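Local structure of pili retraction protein PilT (Thermus thermophilus, 5FL3) at residues A[70-73]-A[77-80]; A[237-242]-A[247-252]. The protein probably binds and hydrolyses ATP as a motor of the GSP E secretion-ATPase family, thought to drive the retraction of type IV pili. All coordinates share one frame; numbering follows the deposited sequence.

Contact 1: A[70-73]-A[77-80]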
ATOM      1  N   GLU A  70     -21.299 -20.063 -18.123  1.00 67.29           N
ATOM      2  CA  GLU A  70     -22.741 -20.056 -18.028  1.00 75.76           C
ATOM      3  C   GLU A  70     -23.212 -18.963 -17.064  1.00 72.42           C
ATOM      4  O   GLU A  70     -24.120 -18.198 -17.400  1.00 75.73           O
ATOM      5  CB  GLU A  70     -23.280 -21.431 -17.610  1.00 78.15           C
ATOM      6  CG  GLU A  70     -24.783 -21.599 -17.910  1.00 83.33           C
ATOM      7  CD  GLU A  70     -25.242 -20.803 -19.143  1.00 92.08           C
ATOM      8  OE1 GLU A  70     -24.788 -21.114 -20.274  1.00 95.43           O
ATOM      9  OE2 GLU A  70     -26.050 -19.855 -18.975  1.00 91.28           O
ATOM     10  N   GLU A  71     -22.591 -18.870 -15.889  1.00 65.77           N
ATOM     11  CA  GLU A  71     -22.973 -17.846 -14.917  1.00 65.75           C
ATOM     12  C   GLU A  71     -22.702 -16.440 -15.457  1.00 68.16           C
ATOM     13  O   GLU A  71     -23.226 -15.457 -14.934  1.00 66.13           O
ATOM     14  CB  GLU A  71     -22.230 -18.026 -13.596  1.00 61.85           C
ATOM     15  CG  GLU A  71     -20.870 -17.361 -13.599  1.00 66.48           C
ATOM     16  CD  GLU A  71     -20.206 -17.342 -12.233  1.00 75.15           C
ATOM     17  OE1 GLU A  71     -19.882 -18.435 -11.711  1.00 72.49           O
ATOM     18  OE2 GLU A  71     -20.004 -16.228 -11.690  1.00 76.42           O
ATOM     19  N   LEU A  72     -21.878 -16.355 -16.499  1.00 64.03           N
ATOM     20  CA  LEU A  72     -21.542 -15.078 -17.102  1.00 60.90           C
ATOM     21  C   LEU A  72     -22.763 -14.435 -17.733  1.00 64.93           C
ATOM     22  O   LEU A  72     -22.924 -13.217 -17.688  1.00 64.39           O
ATOM     23  CB  LEU A  72     -20.438 -15.241 -18.141  1.00 58.06           C
ATOM     24  CG  LEU A  72     -20.132 -13.973 -18.940  1.00 55.31           C
ATOM     25  CD1 LEU A  72     -19.796 -12.821 -18.016  1.00 52.55           C
ATOM     26  CD2 LEU A  72     -19.009 -14.220 -19.921  1.00 54.75           C
ATOM     27  N   GLU A  73     -23.634 -15.256 -18.307  1.00 72.96           N
ATOM     28  CA  GLU A  73     -24.852 -14.746 -18.939  1.00 75.89           C
ATOM     29  C   GLU A  73     -25.847 -14.219 -17.908  1.00 67.18           C
ATOM     30  O   GLU A  73     -26.868 -13.646 -18.270  1.00 71.53           O
ATOM     31  CB  GLU A  73     -25.518 -15.829 -19.796  1.00 77.04           C
ATOM     32  CG  GLU A  73     -24.755 -16.172 -21.066  1.00 82.89           C
ATOM     33  CD  GLU A  73     -25.530 -17.102 -21.978  1.00 98.10           C
ATOM     34  OE1 GLU A  73     -26.783 -17.049 -21.957  1.00103.89           O
ATOM     35  OE2 GLU A  73     -24.893 -17.887 -22.715  1.00100.49           O
ATOM     36  N   GLU A  77     -21.235  -8.000 -14.037  1.00 39.37           N
ATOM     37  CA  GLU A  77     -19.811  -8.006 -13.726  1.00 38.91           C
ATOM     38  C   GLU A  77     -19.395  -9.368 -13.178  1.00 43.29           C
ATOM     39  O   GLU A  77     -20.208 -10.088 -12.600  1.00 42.77           O
ATOM     40  CB  GLU A  77     -19.463  -6.919 -12.706  1.00 38.32           C
ATOM     41  CG  GLU A  77     -19.858  -5.534 -13.098  1.00 36.44           C
ATOM     42  CD  GLU A  77     -21.270  -5.167 -12.671  1.00 38.23           C
ATOM     43  OE1 GLU A  77     -21.982  -5.993 -12.063  1.00 45.95           O
ATOM     44  OE2 GLU A  77     -21.681  -4.034 -12.945  1.00 38.48           O
ATOM     45  N   MET A  78     -18.128  -9.717 -13.366  1.00 40.30           N
ATOM     46  CA  MET A  78     -17.593 -10.958 -12.822  1.00 42.47           C
ATOM     47  C   MET A  78     -16.177 -10.771 -12.364  1.00 42.60           C
ATOM     48  O   MET A  78     -15.337 -10.285 -13.111  1.00 44.69           O
ATOM     49  CB  MET A  78     -17.635 -12.070 -13.844  1.00 43.56           C
ATOM     50  CG  MET A  78     -18.932 -12.816 -13.890  1.00 53.65           C
ATOM     51  SD  MET A  78     -18.659 -14.365 -14.764  1.00 57.51           S
ATOM     52  CE  MET A  78     -17.354 -15.061 -13.748  1.00 55.12           C
ATOM     53  N   ASP A  79     -15.913 -11.161 -11.127  1.00 47.14           N
ATOM     54  CA  ASP A  79     -14.574 -11.076 -10.564  1.00 46.13           C
ATOM     55  C   ASP A  79     -14.037 -12.494 -10.453  1.00 44.61           C
ATOM     56  O   ASP A  79     -14.684 -13.329  -9.849  1.00 52.81           O
ATOM     57  CB  ASP A  79     -14.611 -10.375  -9.200  1.00 41.32           C
ATOM     58  CG  ASP A  79     -13.230 -10.130  -8.629  1.00 53.51           C
ATOM     59  OD1 ASP A  79     -12.386 -11.076  -8.619  1.00 48.23           O
ATOM     60  OD2 ASP A  79     -12.999  -8.982  -8.170  1.00 50.75           O
ATOM     61  N   PHE A  80     -12.873 -12.779 -11.030  1.00 45.86           N
ATOM     62  CA  PHE A  80     -12.350 -14.150 -10.984  1.00 47.13           C
ATOM     63  C   PHE A  80     -10.810 -14.267 -11.050  1.00 48.02           C
ATOM     64  O   PHE A  80     -10.114 -13.406 -11.599  1.00 46.53           O
ATOM     65  CB  PHE A  80     -12.985 -14.987 -12.115  1.00 45.10           C
ATOM     66  CG  PHE A  80     -12.585 -14.549 -13.503  1.00 50.85           C
ATOM     67  CD1 PHE A  80     -13.294 -13.549 -14.168  1.00 46.91           C
ATOM     68  CD2 PHE A  80     -11.494 -15.126 -14.141  1.00 48.36           C
ATOM     69  CE1 PHE A  80     -12.925 -13.139 -15.434  1.00 41.87           C
ATOM     70  CE2 PHE A  80     -11.123 -14.715 -15.408  1.00 51.25           C
ATOM     71  CZ  PHE A  80     -11.844 -13.714 -16.052  1.00 46.76           C
TER

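Contact 2: A[237-242]-A[247-252]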
ATOM      1  N   THR A 237      -2.821   1.046   6.950  1.00 34.52           N
ATOM      2  CA  THR A 237      -2.640   2.186   6.058  1.00 34.87           C
ATOM      3  C   THR A 237      -3.760   3.181   6.203  1.00 36.81           C
ATOM      4  O   THR A 237      -4.875   2.836   6.567  1.00 39.41           O
ATOM      5  CB  THR A 237      -2.607   1.764   4.591  1.00 34.97           C
ATOM      6  OG1 THR A 237      -3.942   1.438   4.175  1.00 35.67           O
ATOM      7  CG2 THR A 237      -1.700   0.552   4.411  1.00 33.94           C
ATOM      8  N   LEU A 238      -3.457   4.427   5.882  1.00 43.71           N
ATOM      9  CA  LEU A 238      -4.480   5.452   5.781  1.00 40.65           C
ATOM     10  C   LEU A 238      -4.151   6.231   4.491  1.00 39.45           C
ATOM     11  O   LEU A 238      -3.070   6.069   3.931  1.00 39.87           O
ATOM     12  CB  LEU A 238      -4.490   6.322   7.047  1.00 39.44           C
ATOM     13  CG  LEU A 238      -5.719   7.132   7.478  1.00 44.76           C
ATOM     14  CD1 LEU A 238      -6.966   6.273   7.652  1.00 47.01           C
ATOM     15  CD2 LEU A 238      -5.419   7.882   8.762  1.00 38.91           C
ATOM     16  N   HIS A 239      -5.083   7.048   4.013  1.00 38.08           N
ATOM     17  CA  HIS A 239      -4.934   7.775   2.752  1.00 38.64           C
ATOM     18  C   HIS A 239      -4.169   9.086   2.886  1.00 41.06           C
ATOM     19  O   HIS A 239      -3.899   9.760   1.886  1.00 42.38           O
ATOM     20  CB  HIS A 239      -6.308   8.088   2.209  1.00 46.61           C
ATOM     21  CG  HIS A 239      -7.155   8.845   3.186  1.00 51.83           C
ATOM     22  ND1 HIS A 239      -7.816   8.228   4.233  1.00 48.61           N
ATOM     23  CD2 HIS A 239      -7.405  10.171   3.313  1.00 46.48           C
ATOM     24  CE1 HIS A 239      -8.460   9.139   4.938  1.00 48.94           C
ATOM     25  NE2 HIS A 239      -8.228  10.326   4.403  1.00 49.73           N
ATOM     26  N   THR A 240      -3.840   9.442   4.123  1.00 38.28           N
ATOM     27  CA  THR A 240      -3.313  10.764   4.457  1.00 40.54           C
ATOM     28  C   THR A 240      -1.868  11.027   4.039  1.00 39.27           C
ATOM     29  O   THR A 240      -1.041  10.121   4.013  1.00 40.70           O
ATOM     30  CB  THR A 240      -3.426  10.997   5.949  1.00 36.93           C
ATOM     31  OG1 THR A 240      -3.002   9.808   6.621  1.00 34.43           O
ATOM     32  CG2 THR A 240      -4.869  11.285   6.304  1.00 36.95           C
ATOM     33  N   LEU A 241      -1.576  12.292   3.753  1.00 46.32           N
ATOM     34  CA  LEU A 241      -0.380  12.684   3.002  1.00 44.85           C
ATOM     35  C   LEU A 241       0.889  12.677   3.836  1.00 45.39           C
ATOM     36  O   LEU A 241       1.968  12.385   3.312  1.00 49.48           O
ATOM     37  CB  LEU A 241      -0.563  14.077   2.383  1.00 46.05           C
ATOM     38  CG  LEU A 241      -1.639  14.307   1.320  1.00 50.38           C
ATOM     39  CD1 LEU A 241      -1.539  13.229   0.243  1.00 43.40           C
ATOM     40  CD2 LEU A 241      -3.072  14.407   1.933  1.00 56.96           C
ATOM     41  N   ASP A 242       0.775  13.009   5.119  1.00 42.86           N
ATOM     42  CA  ASP A 242       1.951  13.018   5.999  1.00 41.14           C
ATOM     43  C   ASP A 242       1.576  12.656   7.421  1.00 39.88           C
ATOM     44  O   ASP A 242       0.429  12.313   7.692  1.00 41.09           O
ATOM     45  CB  ASP A 242       2.646  14.387   5.973  1.00 43.54           C
ATOM     46  CG  ASP A 242       1.682  15.549   6.187  1.00 50.20           C
ATOM     47  OD1 ASP A 242       0.557  15.352   6.716  1.00 45.89           O
ATOM     48  OD2 ASP A 242       2.061  16.680   5.812  1.00 60.59           O
ATOM     49  N   ILE A 247      -2.181  11.690  11.881  1.00 37.95           N
ATOM     50  CA  ILE A 247      -2.546  11.800  13.279  1.00 34.52           C
ATOM     51  C   ILE A 247      -3.916  12.433  13.444  1.00 39.80           C
ATOM     52  O   ILE A 247      -4.780  11.886  14.137  1.00 38.44           O
ATOM     53  CB  ILE A 247      -1.503  12.607  14.041  1.00 36.50           C
ATOM     54  CG1 ILE A 247      -0.216  11.782  14.177  1.00 38.28           C
ATOM     55  CG2 ILE A 247      -2.047  13.017  15.373  1.00 40.46           C
ATOM     56  CD1 ILE A 247       0.965  12.518  14.735  1.00 39.85           C
ATOM     57  N   ASN A 248      -4.135  13.561  12.771  1.00 40.98           N
ATOM     58  CA  ASN A 248      -5.402  14.274  12.896  1.00 38.73           C
ATOM     59  C   ASN A 248      -6.549  13.498  12.307  1.00 37.55           C
ATOM     60  O   ASN A 248      -7.671  13.545  12.819  1.00 39.04           O
ATOM     61  CB  ASN A 248      -5.315  15.641  12.236  1.00 38.03           C
ATOM     62  CG  ASN A 248      -4.467  16.594  13.023  1.00 43.38           C
ATOM     63  OD1 ASN A 248      -4.523  16.608  14.252  1.00 46.00           O
ATOM     64  ND2 ASN A 248      -3.647  17.380  12.330  1.00 44.77           N
ATOM     65  N   ARG A 249      -6.267  12.767  11.239  1.00 33.81           N
ATOM     66  CA  ARG A 249      -7.323  11.999  10.593  1.00 41.12           C
ATOM     67  C   ARG A 249      -7.868  10.879  11.483  1.00 43.51           C
ATOM     68  O   ARG A 249      -9.083  10.716  11.591  1.00 43.31           O
ATOM     69  CB  ARG A 249      -6.833  11.412   9.282  1.00 40.95           C
ATOM     70  CG  ARG A 249      -7.966  10.920   8.425  1.00 48.51           C
ATOM     71  CD  ARG A 249      -9.039  11.997   8.312  1.00 52.66           C
ATOM     72  NE  ARG A 249     -10.278  11.463   7.761  1.00 56.17           N
ATOM     73  CZ  ARG A 249     -11.256  10.936   8.489  1.00 51.65           C
ATOM     74  NH1 ARG A 249     -11.142  10.874   9.807  1.00 46.50           N
ATOM     75  NH2 ARG A 249     -12.348  10.471   7.894  1.00 50.01           N
ATOM     76  N   ILE A 250      -6.963  10.114  12.099  1.00 37.06           N
ATOM     77  CA  ILE A 250      -7.315   9.127  13.106  1.00 37.36           C
ATOM     78  C   ILE A 250      -8.192   9.678  14.227  1.00 39.04           C
ATOM     79  O   ILE A 250      -9.181   9.051  14.605  1.00 39.47           O
ATOM     80  CB  ILE A 250      -6.050   8.515  13.739  1.00 38.48           C
ATOM     81  CG1 ILE A 250      -5.394   7.569  12.749  1.00 37.51           C
ATOM     82  CG2 ILE A 250      -6.383   7.791  15.046  1.00 29.83           C
ATOM     83  CD1 ILE A 250      -3.945   7.587  12.829  1.00 37.69           C
ATOM     84  N   ILE A 251      -7.823  10.837  14.762  1.00 38.62           N
ATOM     85  CA  ILE A 251      -8.605  11.461  15.827  1.00 42.24           C
ATOM     86  C   ILE A 251      -9.965  11.933  15.301  1.00 48.60           C
ATOM     87  O   ILE A 251     -10.993  11.723  15.954  1.00 51.99           O
ATOM     88  CB  ILE A 251      -7.866  12.653  16.461  1.00 40.25           C
ATOM     89  CG1 ILE A 251      -6.602  12.170  17.162  1.00 38.17           C
ATOM     90  CG2 ILE A 251      -8.778  13.384  17.441  1.00 37.75           C
ATOM     91  CD1 ILE A 251      -5.556  13.246  17.349  1.00 41.63           C
ATOM     92  N   ASP A 252      -9.979  12.538  14.113  1.00 44.81           N
ATOM     93  CA  ASP A 252     -11.224  13.016  13.521  1.00 44.27           C
ATOM     94  C   ASP A 252     -12.195  11.893  13.172  1.00 46.48           C
ATOM     95  O   ASP A 252     -13.312  12.160  12.745  1.00 52.05           O
ATOM     96  CB  ASP A 252     -10.943  13.861  12.269  1.00 47.38           C
ATOM     97  CG  ASP A 252     -10.415  15.254  12.607  1.00 49.90           C
ATOM     98  OD1 ASP A 252     -10.328  15.615  13.807  1.00 57.45           O
ATOM     99  OD2 ASP A 252     -10.095  15.998  11.670  1.00 47.15           O
TER

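Contact 1: A[70-73]-A[77-80]
M78, the first residue of strand 78-84, packs against E71 and L72 late in helix 66-72, a small, mainly van der Waals contact across a helix-to-strand connection, apolar toward L72 and edged by the E71 carboxylate. No hydrogen bond joins 70-73 to 77-80. M78 meets both helix residues: SD touches L72 and the E71 stem, and CE reaches the E71 carboxylate. SD lies 3.8 Å from L72 CD1, where the two side chains meet at about a right angle. The first torsion of E71, 85°, sets its CG between the backbone N and the carbonyl carbon, 3.9 Å from M78 SD. From there the extended chain takes E71 OE2 to within 3.6 Å of M78 CE, which a bend at M78 chi3, 57°, turns to meet it. Were M78 replaced by an alanine, L72 CD1 would probably lose its sulfur neighbour and a gap would be likely to open between helix and strand. Outside the two segments, L72 also touches L64 and L94, while M78 shares backbone hydrogen bonds with L94 and touches Q68. This is how a short helix is seated beside an outermost strand of an antiparallel sheet, here the six-stranded sheet of the N-terminal domain, which in PilT relatives is described as PAS-like.

Contact 2: A[237-242]-A[247-252]
L238, H239 and T240, where strand 233-238 runs out into a loop, meet R249 and I250 on the helix that follows, 243-251, in the P-loop ATPase core. H239 and its surroundings are consistent with the His box of secretion ATPases, and the H239 side chain lies about 6 Å from that of K146, which binds ADP. R249 is the hub. T240 CG2 sits 3.6 Å from R249 CB, and L238 CD2 comes to 3.8 Å from the same CB; each of these side chains runs at about a right angle to the arginine. L238 CD2 also reaches I250 CG1 at 4.0 Å. With CG anti to the backbone N (chi1 -165°) and a bend at chi2, R249 carries its chain past the imidazole, bringing CG 3.9 Å from H239 CE1. Ring and guanidinium planes stand 78° apart, so the two groups do not stack. T240 CG2 also lies over one face of the H239 ring, offset toward its rim. Polar ends find partners outside the contact: T240 OG1 hydrogen-bonds T246 OG1, and the R249 guanidinium makes a cation-pi contact with F253. Chemically, then, the arginine serves here through its aliphatic stem, and the interface is held by van der Waals packing without a hydrogen bond between its two sides.

Overall arrangement
Read from the N terminus, the two contacts show local closure repeated in different domains. Contact 1 comes first and closes a three-residue loop, bringing strand 78-84, an outermost strand of the N-terminal antiparallel sheet, back beside helix 66-72. The chain then completes that sheet, passes into the mixed sheet and builds the P-loop before contact 2 closes at 237-252, across four residues that are all helical. The contacts therefore stand in series, neither nesting nor crossing. Contacts 1 and 2 have their centres about 37 Å apart and their nearest atoms about 19 Å apart, and do not touch. Contact 1 lies away from the nucleotide, whereas contact 2 belongs to the core that binds it.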